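Local coordinates for protein nucleoporin 53 (Pichia guilliermondii, PDB 3P3D) that probably serves as a structural constituent of the nuclear pore complex, here represented by its RNA recognition motif (RRM) domain, at residues Phe30-Glu35 with Thr68-Ala73; Glu35-Leu40 with Ser63-Thr68. All coordinates share one frame; numbering follows the deposited sequence.

Interaction 1. Residues Phe30-Glu35 with Thr68-Ala73; sequences FGTILE and TYDNPA
Glu-35 holds Thr-68 with both oxygens of its carboxylate. OE1 of Glu-35 accepts the backbone N-H of Thr-68 at 2.7 Å, with a bent N-H...O angle of 142°. OE2 of Glu-35 accepts the hydroxyl OG1 of Thr-68 at 2.5 Å. Both donors come to the syn side of their oxygen and lie modestly out of the carboxylate plane. The two bonds together fix the rotation of this buried acid. The Glu-35 chain bends at chi2 (82°), which turns the carboxylate onto the end of the strand. The Thr-68 carbonyl is satisfied as well: Leu-34 N donates to Thr-68 O at 2.8 Å. Thr-68 therefore has its N, O and OG1 all bonded to the loop.

Tyr-69 follows. Its ring lies beside Ile-33, with Ile-33 CG1 3.8 Å from Tyr-69 CE1. The carbonyl O of Gly-31 meets the ring edge in plane, 3.6 Å from Tyr-69 CE1. The Tyr-69 hydroxyl approaches the edge of the Phe-30 ring, but its hydrogen bond is with Phe-27 O, at the end of helix 20-27. Tyr-69 CA also makes a C-H...O contact of 3.5 Å with Thr-32 O. Further out, Asp-70 touches Thr-32 and Leu-34 with its carboxylate, and Asn-71 is the N-cap residue of helix 72-79. Phe-30 O is hydrogen-bonded to Ser-74 OG in that helix. The arrangement belongs to the βαββαβ fold of the RRM, where the loop after the first helix packs against the link from the third core strand to the second helix.

Interaction 2. Residues Glu35-Leu40 with Ser63-Thr68; sequences EDFEVL and SWTKIT
The chain of Glu-35 to Leu-40 comes nearest the strand where the CA atoms of Glu-35 and Thr-68 are 6.6 Å apart, then turns off into a short 3-10 segment at 38-40. That turn is closed by a hydrogen bond from Leu-40 N to Phe-37 O of 3.0 Å.

The Phe-37 ring and the Thr-65 side chain meet end-on. The methyl CG2 of Thr-65 lies 3.4 Å from Phe-37 CZ, and it is also near CE1. The Thr-65 chi1 of -42° sets CG2 anti to the backbone N and OG1 beside it, so that CG2 meets the ring while OG1 is hydrogen-bonded to Tyr-15 OH. The carbonyl O of Lys-66 comes to the edge of the Phe-37 ring, in its plane, 3.6 Å from CZ. Ile-24 of helix 20-27 and Ile-58 also pack on Phe-37, so the ring is buried between helix, loop and strand.

The carboxylate of Glu-35 also lies near the Lys-66 chain. Glu-35 OE2 is 4.2 Å from Lys-66 CG. The Lys-66 ammonium NZ is 5.1 Å from Glu-35 OE2, too far for a salt bridge, though the positive charge of Lys-66 may still favour the ionised form of Glu-35. Lys-66 has a cation-pi contact with Tyr-96. Here an aromatic residue from the loop after the first helix contributes to the hydrophobic core of the RRM fold, between that helix and the inner strand 64-68.

How the interactions relate
Interactions 1 and 2 are neighbouring parts of one seam, with centres about 11 Å apart. They share Glu-35 and Thr-68, where the loop 30-40 is tied to the end of strand 64-68. From there interaction 1 follows the chain out of the strand toward helix 72-79, and interaction 2 runs back along the strand into the core. They also touch through apolar side chains: Ile-33 CB is 3.5 Å from Leu-40 CD1, and Ile-33 CD1 is 3.7 Å from Ile-67 CG2. Ile-33 thus joins the packing of both. Together they connect the region after helix 20-27 with the strand and the following helix of a single RRM domain.

Interaction 1. Residues Phe30-Glu35 with Thr68-Ala73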
loop_
_atom_site.group_PDB
_atom_site.type_symbol
_atom_site.label_atom_id
_atom_site.label_comp_id
_atom_site.label_asym_id
_atom_site.label_seq_id
_atom_site.Cartn_x
_atom_site.Cartn_y
_atom_site.Cartn_z
ATOM N N PHE A 30 4.827 2.194 -8.733
ATOM C CA PHE A 30 5.191 3.555 -8.340
ATOM C C PHE A 30 6.606 3.675 -7.785
ATOM O O PHE A 30 7.175 4.777 -7.709
ATOM C CB PHE A 30 4.141 4.093 -7.361
ATOM C CG PHE A 30 2.765 4.010 -7.921
ATOM C CD1 PHE A 30 2.471 4.670 -9.105
ATOM C CD2 PHE A 30 1.800 3.210 -7.337
ATOM C CE1 PHE A 30 1.228 4.568 -9.686
ATOM C CE2 PHE A 30 0.556 3.093 -7.909
ATOM C CZ PHE A 30 0.271 3.766 -9.100
ATOM N N GLY A 31 7.179 2.540 -7.423
ATOM C CA GLY A 31 8.515 2.536 -6.835
ATOM C C GLY A 31 8.811 1.194 -6.211
ATOM O O GLY A 31 7.922 0.367 -6.044
ATOM N N THR A 32 10.076 0.992 -5.886
ATOM C CA THR A 32 10.503 -0.164 -5.128
ATOM C C THR A 32 9.856 -0.153 -3.764
ATOM O O THR A 32 9.878 0.860 -3.083
ATOM C CB THR A 32 12.023 -0.143 -4.968
ATOM O OG1 THR A 32 12.600 -0.373 -6.260
ATOM C CG2 THR A 32 12.514 -1.255 -3.959
ATOM N N ILE A 33 9.268 -1.278 -3.367
ATOM C CA ILE A 33 8.634 -1.366 -2.064
ATOM C C ILE A 33 9.598 -1.995 -1.031
ATOM O O ILE A 33 10.297 -2.960 -1.337
ATOM C CB ILE A 33 7.286 -2.123 -2.175
ATOM C CG1 ILE A 33 6.295 -1.267 -2.995
ATOM C CG2 ILE A 33 6.725 -2.425 -0.781
ATOM C CD1 ILE A 33 4.989 -1.945 -3.332
ATOM N N LEU A 34 9.636 -1.443 0.177
ATOM C CA LEU A 34 10.628 -1.877 1.200
ATOM C C LEU A 34 10.155 -3.071 2.019
ATOM O O LEU A 34 10.946 -3.949 2.337
ATOM C CB LEU A 34 10.994 -0.751 2.172
ATOM C CG LEU A 34 11.855 0.405 1.662
ATOM C CD1 LEU A 34 12.354 1.159 2.877
ATOM C CD2 LEU A 34 13.037 -0.040 0.804
ATOM N N GLU A 35 8.873 -3.102 2.363
ATOM C CA GLU A 35 8.304 -4.278 2.972
ATOM C C GLU A 35 8.643 -5.500 2.122
ATOM O O GLU A 35 8.733 -5.398 0.887
ATOM C CB GLU A 35 6.784 -4.141 3.102
ATOM C CG GLU A 35 6.299 -3.202 4.188
ATOM C CD GLU A 35 6.292 -1.725 3.796
ATOM O OE1 GLU A 35 6.600 -1.400 2.622
ATOM O OE2 GLU A 35 5.997 -0.879 4.676
ATOM N N THR A 68 5.784 1.118 1.950
ATOM C CA THR A 68 6.836 2.078 2.157
ATOM C C THR A 68 7.761 2.008 0.962
ATOM O O THR A 68 8.250 0.927 0.617
ATOM C CB THR A 68 7.590 1.771 3.480
ATOM O OG1 THR A 68 6.620 1.572 4.515
ATOM C CG2 THR A 68 8.542 2.932 3.903
ATOM N N TYR A 69 7.991 3.167 0.339
ATOM C CA TYR A 69 8.901 3.315 -0.784
ATOM C C TYR A 69 10.319 3.833 -0.365
ATOM O O TYR A 69 10.524 4.125 0.795
ATOM C CB TYR A 69 8.258 4.288 -1.782
ATOM C CG TYR A 69 6.966 3.786 -2.381
ATOM C CD1 TYR A 69 6.972 2.849 -3.416
ATOM C CD2 TYR A 69 5.730 4.249 -1.920
ATOM C CE1 TYR A 69 5.782 2.392 -3.976
ATOM C CE2 TYR A 69 4.546 3.808 -2.490
ATOM C CZ TYR A 69 4.583 2.874 -3.511
ATOM O OH TYR A 69 3.400 2.403 -4.033
ATOM N N ASP A 70 11.267 3.925 -1.318
ATOM C CA ASP A 70 12.652 4.472 -1.116
ATOM C C ASP A 70 12.747 5.989 -1.126
ATOM O O ASP A 70 13.831 6.536 -0.801
ATOM C CB ASP A 70 13.584 4.163 -2.300
ATOM C CG ASP A 70 13.763 2.723 -2.554
ATOM O OD1 ASP A 70 14.376 2.388 -3.614
ATOM O OD2 ASP A 70 13.299 1.935 -1.698
ATOM N N ASN A 71 11.713 6.670 -1.628
ATOM C CA ASN A 71 11.877 8.078 -2.001
ATOM C C ASN A 71 10.575 8.847 -1.960
ATOM O O ASN A 71 9.523 8.246 -2.005
ATOM C CB ASN A 71 12.533 8.175 -3.382
ATOM C CG ASN A 71 11.602 7.800 -4.503
ATOM O OD1 ASN A 71 11.009 8.661 -5.146
ATOM N ND2 ASN A 71 11.467 6.521 -4.745
ATOM N N PRO A 72 10.636 10.176 -1.827
ATOM C CA PRO A 72 9.389 10.943 -1.749
ATOM C C PRO A 72 8.553 10.900 -3.008
ATOM O O PRO A 72 7.324 10.876 -2.923
ATOM C CB PRO A 72 9.857 12.385 -1.485
ATOM C CG PRO A 72 11.173 12.254 -0.876
ATOM C CD PRO A 72 11.794 10.971 -1.395
ATOM N N ALA A 73 9.213 10.892 -4.163
ATOM C CA ALA A 73 8.526 10.894 -5.467
ATOM C C ALA A 73 7.547 9.732 -5.608
ATOM O O ALA A 73 6.410 9.926 -6.047
ATOM C CB ALA A 73 9.538 10.870 -6.600
#

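Interaction 2. Residues Glu35-Leu40 with Ser63-Thr68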
loop_
_atom_site.group_PDB
_atom_site.type_symbol
_atom_site.label_atom_id
_atom_site.label_comp_id
_atom_site.label_asym_id
_atom_site.label_seq_id
_atom_site.Cartn_x
_atom_site.Cartn_y
_atom_site.Cartn_z
ATOM N N GLU A 35 8.873 -3.102 2.363
ATOM C CA GLU A 35 8.304 -4.278 2.972
ATOM C C GLU A 35 8.643 -5.500 2.122
ATOM O O GLU A 35 8.733 -5.398 0.887
ATOM C CB GLU A 35 6.784 -4.141 3.102
ATOM C CG GLU A 35 6.299 -3.202 4.188
ATOM C CD GLU A 35 6.292 -1.725 3.796
ATOM O OE1 GLU A 35 6.600 -1.400 2.622
ATOM O OE2 GLU A 35 5.997 -0.879 4.676
ATOM N N ASP A 36 8.822 -6.644 2.790
ATOM C CA ASP A 36 9.071 -7.949 2.151
ATOM C C ASP A 36 7.771 -8.732 1.917
ATOM O O ASP A 36 7.597 -9.831 2.474
ATOM C CB ASP A 36 10.032 -8.801 3.008
ATOM C CG ASP A 36 10.384 -10.171 2.356
ATOM O OD1 ASP A 36 10.339 -10.311 1.095
ATOM O OD2 ASP A 36 10.713 -11.119 3.118
ATOM N N PHE A 37 6.862 -8.190 1.097
ATOM C CA PHE A 37 5.637 -8.925 0.745
ATOM C C PHE A 37 6.005 -10.094 -0.169
ATOM O O PHE A 37 6.859 -9.964 -1.056
ATOM C CB PHE A 37 4.596 -8.030 0.052
ATOM C CG PHE A 37 4.089 -6.913 0.911
ATOM C CD1 PHE A 37 3.248 -7.167 1.973
ATOM C CD2 PHE A 37 4.465 -5.604 0.666
ATOM C CE1 PHE A 37 2.791 -6.135 2.773
ATOM C CE2 PHE A 37 4.008 -4.576 1.455
ATOM C CZ PHE A 37 3.170 -4.842 2.509
ATOM N N GLU A 38 5.347 -11.223 0.061
ATOM C CA GLU A 38 5.568 -12.435 -0.704
ATOM C C GLU A 38 5.442 -12.204 -2.213
ATOM O O GLU A 38 6.247 -12.690 -2.982
ATOM C CB GLU A 38 4.590 -13.534 -0.245
ATOM N N VAL A 39 4.448 -11.430 -2.631
ATOM C CA VAL A 39 4.224 -11.216 -4.057
ATOM C C VAL A 39 5.281 -10.357 -4.717
ATOM O O VAL A 39 5.330 -10.315 -5.928
ATOM C CB VAL A 39 2.835 -10.605 -4.338
ATOM C CG1 VAL A 39 2.806 -9.098 -3.950
ATOM C CG2 VAL A 39 2.442 -10.857 -5.804
ATOM N N LEU A 40 6.121 -9.669 -3.942
ATOM C CA LEU A 40 7.206 -8.870 -4.506
ATOM C C LEU A 40 8.547 -9.574 -4.493
ATOM O O LEU A 40 9.557 -8.993 -4.901
ATOM C CB LEU A 40 7.368 -7.577 -3.735
ATOM C CG LEU A 40 6.127 -6.718 -3.575
ATOM C CD1 LEU A 40 6.518 -5.460 -2.803
ATOM C CD2 LEU A 40 5.494 -6.401 -4.931
ATOM N N SER A 63 -8.421 -5.358 4.626
ATOM C CA SER A 63 -8.682 -4.210 3.755
ATOM C C SER A 63 -7.738 -2.996 3.895
ATOM O O SER A 63 -8.099 -1.894 3.497
ATOM C CB SER A 63 -10.145 -3.753 3.881
ATOM O OG SER A 63 -11.020 -4.780 3.454
ATOM N N TRP A 64 -6.537 -3.174 4.426
ATOM C CA TRP A 64 -5.572 -2.069 4.400
ATOM C C TRP A 64 -4.140 -2.540 4.564
ATOM O O TRP A 64 -3.891 -3.520 5.240
ATOM C CB TRP A 64 -5.909 -0.986 5.448
ATOM C CG TRP A 64 -5.625 -1.367 6.872
ATOM C CD1 TRP A 64 -6.492 -1.957 7.762
ATOM C CD2 TRP A 64 -4.394 -1.181 7.579
ATOM N NE1 TRP A 64 -5.871 -2.148 8.968
ATOM C CE2 TRP A 64 -4.584 -1.680 8.888
ATOM C CE3 TRP A 64 -3.148 -0.631 7.237
ATOM C CZ2 TRP A 64 -3.570 -1.657 9.856
ATOM C CZ3 TRP A 64 -2.146 -0.602 8.196
ATOM C CH2 TRP A 64 -2.360 -1.113 9.489
ATOM N N THR A 65 -3.205 -1.850 3.921
ATOM C CA THR A 65 -1.794 -2.135 4.121
ATOM C C THR A 65 -1.019 -0.858 4.136
ATOM O O THR A 65 -1.344 0.085 3.436
ATOM C CB THR A 65 -1.147 -2.965 2.982
ATOM O OG1 THR A 65 -2.020 -4.018 2.562
ATOM C CG2 THR A 65 0.169 -3.548 3.462
ATOM N N LYS A 66 0.049 -0.852 4.899
ATOM C CA LYS A 66 1.029 0.188 4.770
ATOM C C LYS A 66 1.975 -0.288 3.713
ATOM O O LYS A 66 2.219 -1.493 3.600
ATOM C CB LYS A 66 1.721 0.403 6.098
ATOM C CG LYS A 66 2.840 1.413 6.136
ATOM C CD LYS A 66 3.416 1.382 7.568
ATOM C CE LYS A 66 4.847 1.815 7.655
ATOM N NZ LYS A 66 4.888 3.289 7.477
ATOM N N ILE A 67 2.461 0.654 2.905
ATOM C CA ILE A 67 3.472 0.380 1.877
ATOM C C ILE A 67 4.514 1.474 1.986
ATOM O O ILE A 67 4.170 2.626 2.070
ATOM C CB ILE A 67 2.866 0.456 0.453
ATOM C CG1 ILE A 67 1.721 -0.543 0.275
ATOM C CG2 ILE A 67 3.931 0.275 -0.595
ATOM C CD1 ILE A 67 1.157 -0.518 -1.153
ATOM N N THR A 68 5.784 1.118 1.950
ATOM C CA THR A 68 6.836 2.078 2.157
ATOM C C THR A 68 7.761 2.008 0.962
ATOM O O THR A 68 8.250 0.927 0.617
ATOM C CB THR A 68 7.590 1.771 3.480
ATOM O OG1 THR A 68 6.620 1.572 4.515
ATOM C CG2 THR A 68 8.542 2.932 3.903
#